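Local coordinates for beta-hexosaminidase (Neisseria gonorrhoeae, PDB 6JTJ), which probably cleaves terminal beta-1,4-linked N-acetylglucosamine from peptide-linked peptidoglycan fragments during cell-wall recycling, as a glycoside hydrolase of family 3, at residues R63-R77 against C325-F338. Sequence-based numbering, arbitrary orientation.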
ATOM      1  N   ARG C  63      26.498 -10.798 -13.695  1.00 52.11           N
ATOM      2  CA  ARG C  63      25.310 -10.058 -14.108  1.00 47.41           C
ATOM      3  C   ARG C  63      25.550  -8.549 -14.093  1.00 43.18           C
ATOM      4  O   ARG C  63      25.207  -7.876 -15.050  1.00 38.13           O
ATOM      5  CB  ARG C  63      24.114 -10.421 -13.225  1.00 49.14           C
ATOM      6  CG  ARG C  63      22.837  -9.705 -13.614  1.00 49.41           C
ATOM      7  CD  ARG C  63      21.602 -10.493 -13.222  1.00 53.29           C
ATOM      8  NE  ARG C  63      21.784 -11.079 -11.910  1.00 53.92           N
ATOM      9  CZ  ARG C  63      21.772 -12.374 -11.627  1.00 52.72           C
ATOM     10  NH1 ARG C  63      21.558 -13.306 -12.551  1.00 50.65           N
ATOM     11  NH2 ARG C  63      21.965 -12.736 -10.376  1.00 57.88           N
ATOM     12  N   LEU C  64      26.175  -8.031 -13.036  1.00 39.83           N
ATOM     13  CA  LEU C  64      26.337  -6.582 -12.903  1.00 40.04           C
ATOM     14  C   LEU C  64      27.383  -6.008 -13.853  1.00 44.94           C
ATOM     15  O   LEU C  64      27.513  -4.785 -13.963  1.00 42.35           O
ATOM     16  CB  LEU C  64      26.669  -6.185 -11.458  1.00 38.75           C
ATOM     17  CG  LEU C  64      25.723  -6.576 -10.309  1.00 39.55           C
ATOM     18  CD1 LEU C  64      25.822  -5.580  -9.161  1.00 39.60           C
ATOM     19  CD2 LEU C  64      24.273  -6.783 -10.720  1.00 40.12           C
ATOM     20  N   LEU C  65      28.142  -6.882 -14.518  1.00 45.06           N
ATOM     21  CA  LEU C  65      29.104  -6.447 -15.516  1.00 43.72           C
ATOM     22  C   LEU C  65      28.448  -6.226 -16.855  1.00 43.00           C
ATOM     23  O   LEU C  65      29.046  -5.624 -17.745  1.00 40.85           O
ATOM     24  CB  LEU C  65      30.263  -7.452 -15.636  1.00 46.38           C
ATOM     25  CG  LEU C  65      31.272  -7.350 -14.486  1.00 49.79           C
ATOM     26  CD1 LEU C  65      32.157  -8.586 -14.414  1.00 51.90           C
ATOM     27  CD2 LEU C  65      32.117  -6.096 -14.633  1.00 47.98           C
ATOM     28  N   ASP C  66      27.222  -6.711 -17.011  1.00 40.88           N
ATOM     29  CA  ASP C  66      26.532  -6.603 -18.284  1.00 41.79           C
ATOM     30  C   ASP C  66      26.327  -5.132 -18.644  1.00 44.05           C
ATOM     31  O   ASP C  66      25.917  -4.342 -17.798  1.00 47.56           O
ATOM     32  CB  ASP C  66      25.200  -7.342 -18.203  1.00 40.39           C
ATOM     33  CG  ASP C  66      24.568  -7.577 -19.558  1.00 39.93           C
ATOM     34  OD1 ASP C  66      24.271  -6.600 -20.278  1.00 40.75           O
ATOM     35  OD2 ASP C  66      24.332  -8.753 -19.893  1.00 42.14           O
ATOM     36  N   PRO C  67      26.637  -4.747 -19.896  1.00 44.51           N
ATOM     37  CA  PRO C  67      26.476  -3.333 -20.280  1.00 43.13           C
ATOM     38  C   PRO C  67      25.031  -2.788 -20.191  1.00 40.02           C
ATOM     39  O   PRO C  67      24.849  -1.574 -20.202  1.00 37.41           O
ATOM     40  CB  PRO C  67      26.975  -3.293 -21.743  1.00 43.68           C
ATOM     41  CG  PRO C  67      27.012  -4.713 -22.201  1.00 43.36           C
ATOM     42  CD  PRO C  67      27.230  -5.551 -20.980  1.00 42.94           C
ATOM     43  N   ALA C  68      24.035  -3.671 -20.119  1.00 34.79           N
ATOM     44  CA  ALA C  68      22.648  -3.265 -19.938  1.00 33.43           C
ATOM     45  C   ALA C  68      22.383  -2.635 -18.559  1.00 32.49           C
ATOM     46  O   ALA C  68      21.463  -1.838 -18.401  1.00 32.32           O
ATOM     47  CB  ALA C  68      21.714  -4.444 -20.165  1.00 31.69           C
ATOM     48  N   ILE C  69      23.220  -2.968 -17.588  1.00 33.88           N
ATOM     49  CA  ILE C  69      23.019  -2.525 -16.226  1.00 35.15           C
ATOM     50  C   ILE C  69      23.774  -1.235 -15.930  1.00 34.78           C
ATOM     51  O   ILE C  69      24.934  -1.077 -16.334  1.00 35.97           O
ATOM     52  CB  ILE C  69      23.386  -3.657 -15.267  1.00 35.49           C
ATOM     53  CG1 ILE C  69      22.395  -4.794 -15.507  1.00 38.05           C
ATOM     54  CG2 ILE C  69      23.353  -3.174 -13.822  1.00 35.05           C
ATOM     55  CD1 ILE C  69      22.557  -5.968 -14.581  1.00 41.79           C
ATOM     56  N   GLY C  70      23.083  -0.294 -15.279  1.00 31.30           N
ATOM     57  CA  GLY C  70      23.682   0.986 -14.865  1.00 30.06           C
ATOM     58  C   GLY C  70      23.615   1.297 -13.387  1.00 28.91           C
ATOM     59  O   GLY C  70      24.302   2.199 -12.917  1.00 27.54           O
ATOM     60  N   GLY C  71      22.804   0.550 -12.636  1.00 29.06           N
ATOM     61  CA  GLY C  71      22.679   0.779 -11.199  1.00 29.53           C
ATOM     62  C   GLY C  71      21.992  -0.358 -10.465  1.00 28.74           C
ATOM     63  O   GLY C  71      21.541  -1.320 -11.066  1.00 29.17           O
ATOM     64  N   ILE C  72      21.904  -0.207  -9.156  1.00 29.28           N
ATOM     65  CA  ILE C  72      21.368  -1.215  -8.257  1.00 29.06           C
ATOM     66  C   ILE C  72      20.498  -0.537  -7.200  1.00 27.95           C
ATOM     67  O   ILE C  72      20.858   0.506  -6.660  1.00 24.82           O
ATOM     68  CB  ILE C  72      22.518  -1.940  -7.527  1.00 31.71           C
ATOM     69  CG1 ILE C  72      23.327  -2.809  -8.502  1.00 34.01           C
ATOM     70  CG2 ILE C  72      22.014  -2.765  -6.351  1.00 31.45           C
ATOM     71  CD1 ILE C  72      22.528  -3.896  -9.196  1.00 35.56           C
ATOM     72  N   ILE C  73      19.361  -1.150  -6.893  1.00 27.52           N
ATOM     73  CA  ILE C  73      18.529  -0.718  -5.783  1.00 26.87           C
ATOM     74  C   ILE C  73      18.662  -1.757  -4.684  1.00 27.44           C
ATOM     75  O   ILE C  73      18.561  -2.955  -4.947  1.00 26.46           O
ATOM     76  CB  ILE C  73      17.036  -0.496  -6.175  1.00 26.77           C
ATOM     77  CG1 ILE C  73      16.173  -0.161  -4.955  1.00 27.33           C
ATOM     78  CG2 ILE C  73      16.437  -1.727  -6.838  1.00 27.44           C
ATOM     79  CD1 ILE C  73      14.775   0.293  -5.340  1.00 29.15           C
ATOM     80  N   LEU C  74      18.871  -1.285  -3.460  1.00 26.71           N
ATOM     81  CA  LEU C  74      18.967  -2.158  -2.304  1.00 30.04           C
ATOM     82  C   LEU C  74      17.691  -2.146  -1.471  1.00 30.53           C
ATOM     83  O   LEU C  74      16.891  -1.205  -1.528  1.00 26.88           O
ATOM     84  CB  LEU C  74      20.142  -1.746  -1.423  1.00 30.33           C
ATOM     85  CG  LEU C  74      21.521  -1.822  -2.094  1.00 32.80           C
ATOM     86  CD1 LEU C  74      22.588  -1.273  -1.169  1.00 33.23           C
ATOM     87  CD2 LEU C  74      21.863  -3.251  -2.505  1.00 35.22           C
ATOM     88  N   PHE C  75      17.518  -3.222  -0.709  1.00 30.54           N
ATOM     89  CA  PHE C  75      16.350  -3.435   0.126  1.00 31.89           C
ATOM     90  C   PHE C  75      16.805  -3.919   1.493  1.00 33.99           C
ATOM     91  O   PHE C  75      17.996  -4.136   1.714  1.00 30.93           O
ATOM     92  CB  PHE C  75      15.434  -4.471  -0.518  1.00 32.06           C
ATOM     93  CG  PHE C  75      14.838  -4.016  -1.814  1.00 31.68           C
ATOM     94  CD1 PHE C  75      13.754  -3.169  -1.825  1.00 29.98           C
ATOM     95  CD2 PHE C  75      15.381  -4.421  -3.021  1.00 32.60           C
ATOM     96  CE1 PHE C  75      13.201  -2.753  -3.009  1.00 30.81           C
ATOM     97  CE2 PHE C  75      14.843  -4.000  -4.213  1.00 32.33           C
ATOM     98  CZ  PHE C  75      13.741  -3.170  -4.205  1.00 31.93           C
ATOM     99  N   ARG C  76      15.853  -4.113   2.406  1.00 36.98           N
ATOM    100  CA  ARG C  76      16.185  -4.548   3.754  1.00 35.81           C
ATOM    101  C   ARG C  76      16.917  -5.902   3.773  1.00 35.27           C
ATOM    102  O   ARG C  76      17.761  -6.116   4.613  1.00 32.55           O
ATOM    103  CB  ARG C  76      14.943  -4.615   4.638  1.00 35.41           C
ATOM    104  CG  ARG C  76      15.253  -4.950   6.094  1.00 33.28           C
ATOM    105  CD  ARG C  76      14.076  -4.714   7.017  1.00 33.42           C
ATOM    106  NE  ARG C  76      13.781  -3.289   7.195  1.00 30.02           N
ATOM    107  CZ  ARG C  76      12.754  -2.814   7.898  1.00 30.56           C
ATOM    108  NH1 ARG C  76      11.922  -3.643   8.530  1.00 29.81           N
ATOM    109  NH2 ARG C  76      12.542  -1.502   7.971  1.00 29.21           N
ATOM    110  N   ARG C  77      16.585  -6.795   2.845  1.00 37.09           N
ATOM    111  CA  ARG C  77      17.234  -8.112   2.761  1.00 39.19           C
ATOM    112  C   ARG C  77      18.724  -8.025   2.433  1.00 41.65           C
ATOM    113  O   ARG C  77      19.451  -9.002   2.591  1.00 47.34           O
ATOM    114  CB  ARG C  77      16.557  -8.991   1.704  1.00 36.99           C
ATOM    115  CG  ARG C  77      16.714  -8.481   0.285  1.00 35.62           C
ATOM    116  CD  ARG C  77      16.183  -9.475  -0.725  1.00 35.14           C
ATOM    117  NE  ARG C  77      16.630  -9.092  -2.063  1.00 34.29           N
ATOM    118  CZ  ARG C  77      15.931  -8.351  -2.914  1.00 35.15           C
ATOM    119  NH1 ARG C  77      14.710  -7.919  -2.605  1.00 33.59           N
ATOM    120  NH2 ARG C  77      16.442  -8.058  -4.101  1.00 34.81           N
ATOM    121  N   CYS C 325      13.158  -5.593 -10.152  1.00 36.00           N
ATOM    122  CA  CYS C 325      13.467  -5.969  -8.796  1.00 41.52           C
ATOM    123  C   CYS C 325      12.995  -7.370  -8.441  1.00 43.15           C
ATOM    124  O   CYS C 325      11.975  -7.838  -8.917  1.00 43.47           O
ATOM    125  CB  CYS C 325      12.819  -4.971  -7.837  1.00 43.75           C
ATOM    126  SG  CYS C 325      13.240  -3.250  -8.214  1.00 46.54           S
ATOM    127  N   ASN C 326      13.748  -8.017  -7.567  1.00 47.51           N
ATOM    128  CA  ASN C 326      13.427  -9.348  -7.022  1.00 53.15           C
ATOM    129  C   ASN C 326      13.371 -10.465  -8.059  1.00 54.67           C
ATOM    130  O   ASN C 326      12.799 -11.505  -7.781  1.00 53.71           O
ATOM    131  CB  ASN C 326      12.089  -9.321  -6.252  1.00 54.14           C
ATOM    132  CG  ASN C 326      11.938  -8.094  -5.377  1.00 57.67           C
ATOM    133  OD1 ASN C 326      12.782  -7.830  -4.530  1.00 65.15           O
ATOM    134  ND2 ASN C 326      10.860  -7.329  -5.582  1.00 61.97           N
ATOM    135  N   ARG C 327      13.919 -10.243  -9.253  1.00 52.76           N
ATOM    136  CA  ARG C 327      13.774 -11.198 -10.345  1.00 52.13           C
ATOM    137  C   ARG C 327      15.025 -11.225 -11.209  1.00 51.19           C
ATOM    138  O   ARG C 327      15.011 -10.791 -12.364  1.00 47.87           O
ATOM    139  CB  ARG C 327      12.544 -10.865 -11.193  1.00 53.13           C
ATOM    140  CG  ARG C 327      11.212 -11.053 -10.477  1.00 58.33           C
ATOM    141  CD  ARG C 327      10.949 -12.503 -10.076  1.00 61.01           C
ATOM    142  NE  ARG C 327      10.874 -13.364 -11.253  1.00 67.44           N
ATOM    143  CZ  ARG C 327       9.786 -13.536 -12.006  1.00 67.72           C
ATOM    144  NH1 ARG C 327       8.639 -12.935 -11.703  1.00 67.24           N
ATOM    145  NH2 ARG C 327       9.843 -14.333 -13.069  1.00 66.43           N
ATOM    146  N   PRO C 328      16.124 -11.740 -10.653  1.00 53.00           N
ATOM    147  CA  PRO C 328      17.350 -11.833 -11.445  1.00 56.08           C
ATOM    148  C   PRO C 328      17.207 -12.699 -12.720  1.00 57.21           C
ATOM    149  O   PRO C 328      17.937 -12.495 -13.700  1.00 59.90           O
ATOM    150  CB  PRO C 328      18.354 -12.437 -10.462  1.00 56.92           C
ATOM    151  CG  PRO C 328      17.548 -13.026  -9.352  1.00 54.85           C
ATOM    152  CD  PRO C 328      16.305 -12.208  -9.267  1.00 53.58           C
ATOM    153  N   ASP C 329      16.255 -13.629 -12.710  1.00 55.84           N
ATOM    154  CA  ASP C 329      15.913 -14.389 -13.907  1.00 55.86           C
ATOM    155  C   ASP C 329      15.403 -13.493 -15.035  1.00 50.30           C
ATOM    156  O   ASP C 329      15.745 -13.705 -16.201  1.00 47.93           O
ATOM    157  CB  ASP C 329      14.871 -15.487 -13.589  1.00 61.11           C
ATOM    158  CG  ASP C 329      13.582 -14.932 -12.993  1.00 65.05           C
ATOM    159  OD1 ASP C 329      13.654 -14.258 -11.940  1.00 66.65           O
ATOM    160  OD2 ASP C 329      12.504 -15.140 -13.592  1.00 64.34           O
ATOM    161  N   LEU C 330      14.559 -12.516 -14.700  1.00 47.57           N
ATOM    162  CA  LEU C 330      14.035 -11.599 -15.700  1.00 43.68           C
ATOM    163  C   LEU C 330      15.104 -10.608 -16.150  1.00 40.70           C
ATOM    164  O   LEU C 330      15.092 -10.161 -17.297  1.00 41.60           O
ATOM    165  CB  LEU C 330      12.798 -10.871 -15.181  1.00 45.85           C
ATOM    166  CG  LEU C 330      11.562 -11.745 -14.957  1.00 50.08           C
ATOM    167  CD1 LEU C 330      10.394 -10.908 -14.465  1.00 50.04           C
ATOM    168  CD2 LEU C 330      11.156 -12.487 -16.226  1.00 52.74           C
ATOM    169  N   VAL C 331      16.030 -10.273 -15.263  1.00 38.88           N
ATOM    170  CA  VAL C 331      17.146  -9.416 -15.643  1.00 39.92           C
ATOM    171  C   VAL C 331      18.036 -10.180 -16.627  1.00 41.68           C
ATOM    172  O   VAL C 331      18.486  -9.625 -17.632  1.00 37.91           O
ATOM    173  CB  VAL C 331      17.971  -8.957 -14.423  1.00 42.16           C
ATOM    174  CG1 VAL C 331      19.188  -8.166 -14.871  1.00 43.74           C
ATOM    175  CG2 VAL C 331      17.134  -8.110 -13.472  1.00 42.95           C
ATOM    176  N   ASP C 332      18.275 -11.466 -16.342  1.00 42.14           N
ATOM    177  CA  ASP C 332      19.067 -12.311 -17.248  1.00 41.23           C
ATOM    178  C   ASP C 332      18.425 -12.441 -18.599  1.00 40.35           C
ATOM    179  O   ASP C 332      19.092 -12.291 -19.634  1.00 41.31           O
ATOM    180  CB  ASP C 332      19.304 -13.681 -16.637  1.00 41.84           C
ATOM    181  CG  ASP C 332      20.331 -13.636 -15.547  1.00 44.03           C
ATOM    182  OD1 ASP C 332      21.127 -12.665 -15.525  1.00 45.09           O
ATOM    183  OD2 ASP C 332      20.349 -14.549 -14.698  1.00 47.84           O
ATOM    184  N   GLU C 333      17.119 -12.661 -18.593  1.00 41.30           N
ATOM    185  CA  GLU C 333      16.358 -12.718 -19.826  1.00 43.92           C
ATOM    186  C   GLU C 333      16.434 -11.395 -20.594  1.00 44.63           C
ATOM    187  O   GLU C 333      16.657 -11.378 -21.796  1.00 45.24           O
ATOM    188  CB  GLU C 333      14.903 -13.072 -19.511  1.00 47.51           C
ATOM    189  CG  GLU C 333      14.051 -13.348 -20.735  1.00 51.50           C
ATOM    190  CD  GLU C 333      12.611 -13.669 -20.390  1.00 54.16           C
ATOM    191  OE1 GLU C 333      12.359 -14.227 -19.293  1.00 61.10           O
ATOM    192  OE2 GLU C 333      11.733 -13.381 -21.232  1.00 54.17           O
ATOM    193  N   LEU C 334      16.225 -10.284 -19.894  1.00 44.95           N
ATOM    194  CA  LEU C 334      16.214  -8.977 -20.544  1.00 40.52           C
ATOM    195  C   LEU C 334      17.567  -8.639 -21.163  1.00 40.96           C
ATOM    196  O   LEU C 334      17.625  -8.164 -22.293  1.00 38.85           O
ATOM    197  CB  LEU C 334      15.815  -7.886 -19.542  1.00 41.36           C
ATOM    198  CG  LEU C 334      15.873  -6.438 -20.022  1.00 39.77           C
ATOM    199  CD1 LEU C 334      14.928  -6.198 -21.191  1.00 39.85           C
ATOM    200  CD2 LEU C 334      15.555  -5.504 -18.865  1.00 40.76           C
ATOM    201  N   ARG C 335      18.642  -8.871 -20.414  1.00 42.86           N
ATOM    202  CA  ARG C 335      19.972  -8.448 -20.865  1.00 46.12           C
ATOM    203  C   ARG C 335      20.533  -9.278 -22.025  1.00 48.68           C
ATOM    204  O   ARG C 335      21.373  -8.800 -22.777  1.00 50.07           O
ATOM    205  CB  ARG C 335      20.960  -8.434 -19.706  1.00 44.16           C
ATOM    206  CG  ARG C 335      21.370  -9.788 -19.184  1.00 45.39           C
ATOM    207  CD  ARG C 335      21.962  -9.630 -17.803  1.00 45.25           C
ATOM    208  NE  ARG C 335      22.369 -10.897 -17.211  1.00 49.69           N
ATOM    209  CZ  ARG C 335      23.557 -11.470 -17.369  1.00 52.56           C
ATOM    210  NH1 ARG C 335      24.497 -10.905 -18.113  1.00 53.44           N
ATOM    211  NH2 ARG C 335      23.806 -12.625 -16.768  1.00 53.40           N
ATOM    212  N   ASP C 336      20.053 -10.511 -22.173  1.00 50.55           N
ATOM    213  CA  ASP C 336      20.528 -11.399 -23.227  1.00 46.70           C
ATOM    214  C   ASP C 336      20.103 -10.915 -24.608  1.00 42.85           C
ATOM    215  O   ASP C 336      18.917 -10.963 -24.955  1.00 41.19           O
ATOM    216  CB  ASP C 336      20.002 -12.815 -22.991  1.00 49.74           C
ATOM    217  CG  ASP C 336      20.468 -13.779 -24.047  1.00 51.68           C
ATOM    218  OD1 ASP C 336      21.693 -13.909 -24.228  1.00 54.46           O
ATOM    219  OD2 ASP C 336      19.614 -14.397 -24.707  1.00 55.98           O
ATOM    220  N   GLY C 337      21.071 -10.457 -25.394  1.00 39.20           N
ATOM    221  CA  GLY C 337      20.794  -9.907 -26.719  1.00 39.91           C
ATOM    222  C   GLY C 337      20.142  -8.542 -26.677  1.00 42.03           C
ATOM    223  O   GLY C 337      19.490  -8.130 -27.633  1.00 39.55           O
ATOM    224  N   PHE C 338      20.302  -7.847 -25.550  1.00 44.72           N
ATOM    225  CA  PHE C 338      19.650  -6.553 -25.329  1.00 45.06           C
ATOM    226  C   PHE C 338      20.328  -5.471 -26.146  1.00 39.98           C
ATOM    227  O   PHE C 338      21.538  -5.335 -26.101  1.00 40.31           O
ATOM    228  CB  PHE C 338      19.728  -6.184 -23.846  1.00 46.40           C
ATOM    229  CG  PHE C 338      19.041  -4.895 -23.499  1.00 49.60           C
ATOM    230  CD1 PHE C 338      17.654  -4.807 -23.507  1.00 50.00           C
ATOM    231  CD2 PHE C 338      19.780  -3.768 -23.160  1.00 50.64           C
ATOM    232  CE1 PHE C 338      17.016  -3.616 -23.186  1.00 51.07           C
ATOM    233  CE2 PHE C 338      19.150  -2.578 -22.834  1.00 51.33           C
ATOM    234  CZ  PHE C 338      17.766  -2.502 -22.849  1.00 50.39           C
TER
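Four charged residues form a salt-bridge network: Arg63 of helix 58-64 and Asp66 of the turn Asp66 to Ile69, against Asp332 and Arg335 of helix 328-335. Asp332 OD1 accepts three N-H groups: Arg63 NH1 on its syn side, at 3.1 Å and nearly straight (175°), and NE and NH2 of Arg335, which grips this one oxygen side-on. Arg63 NH1 also lies 2.8 Å from Asp332 OD2. Asp66 OD2 takes Arg335 NH1 through its anti lone pair at 2.8 Å, with carboxylate and guanidinium planes almost perpendicular (87°). Asp66 OD1 meanwhile accepts the backbone N of Ala68, an Asx turn that helps fix the carboxylate.

Arg63 is a knob among Pro328, Val331, Asp332 and Arg335. With CG anti to the backbone N (chi1 -179°), CD reaches Val331 CG1; a bend at chi3 turns Asp332 to the guanidinium edge and Pro328 CB over one face, 3.6 Å from Arg63 CZ. Arg63 NE is buried here without a partner. Ala68 CB touches Phe338 CD2 at 3.6 Å, while Ile69 CD1 meets Val331 CG1.

At the other end of strand 69-74, Cys325 SG lies at the Phe75 ring edge, 4.0 Å from CZ, and touches Ile73 CG2. Arg77 NH1 donates to Asn326 OD1 at 2.7 Å, tilted from the guanidinium plane.

Strands 69-74 and 321-323 both pair in parallel with strand 47-49 in the family 3 barrel domain. Ile73 also touches bound N-acetylglucosamine, so the contact runs from the sugar site to a partly buried ion network, where Asp332 OD1 serves both arginines, probably favouring its ionised form.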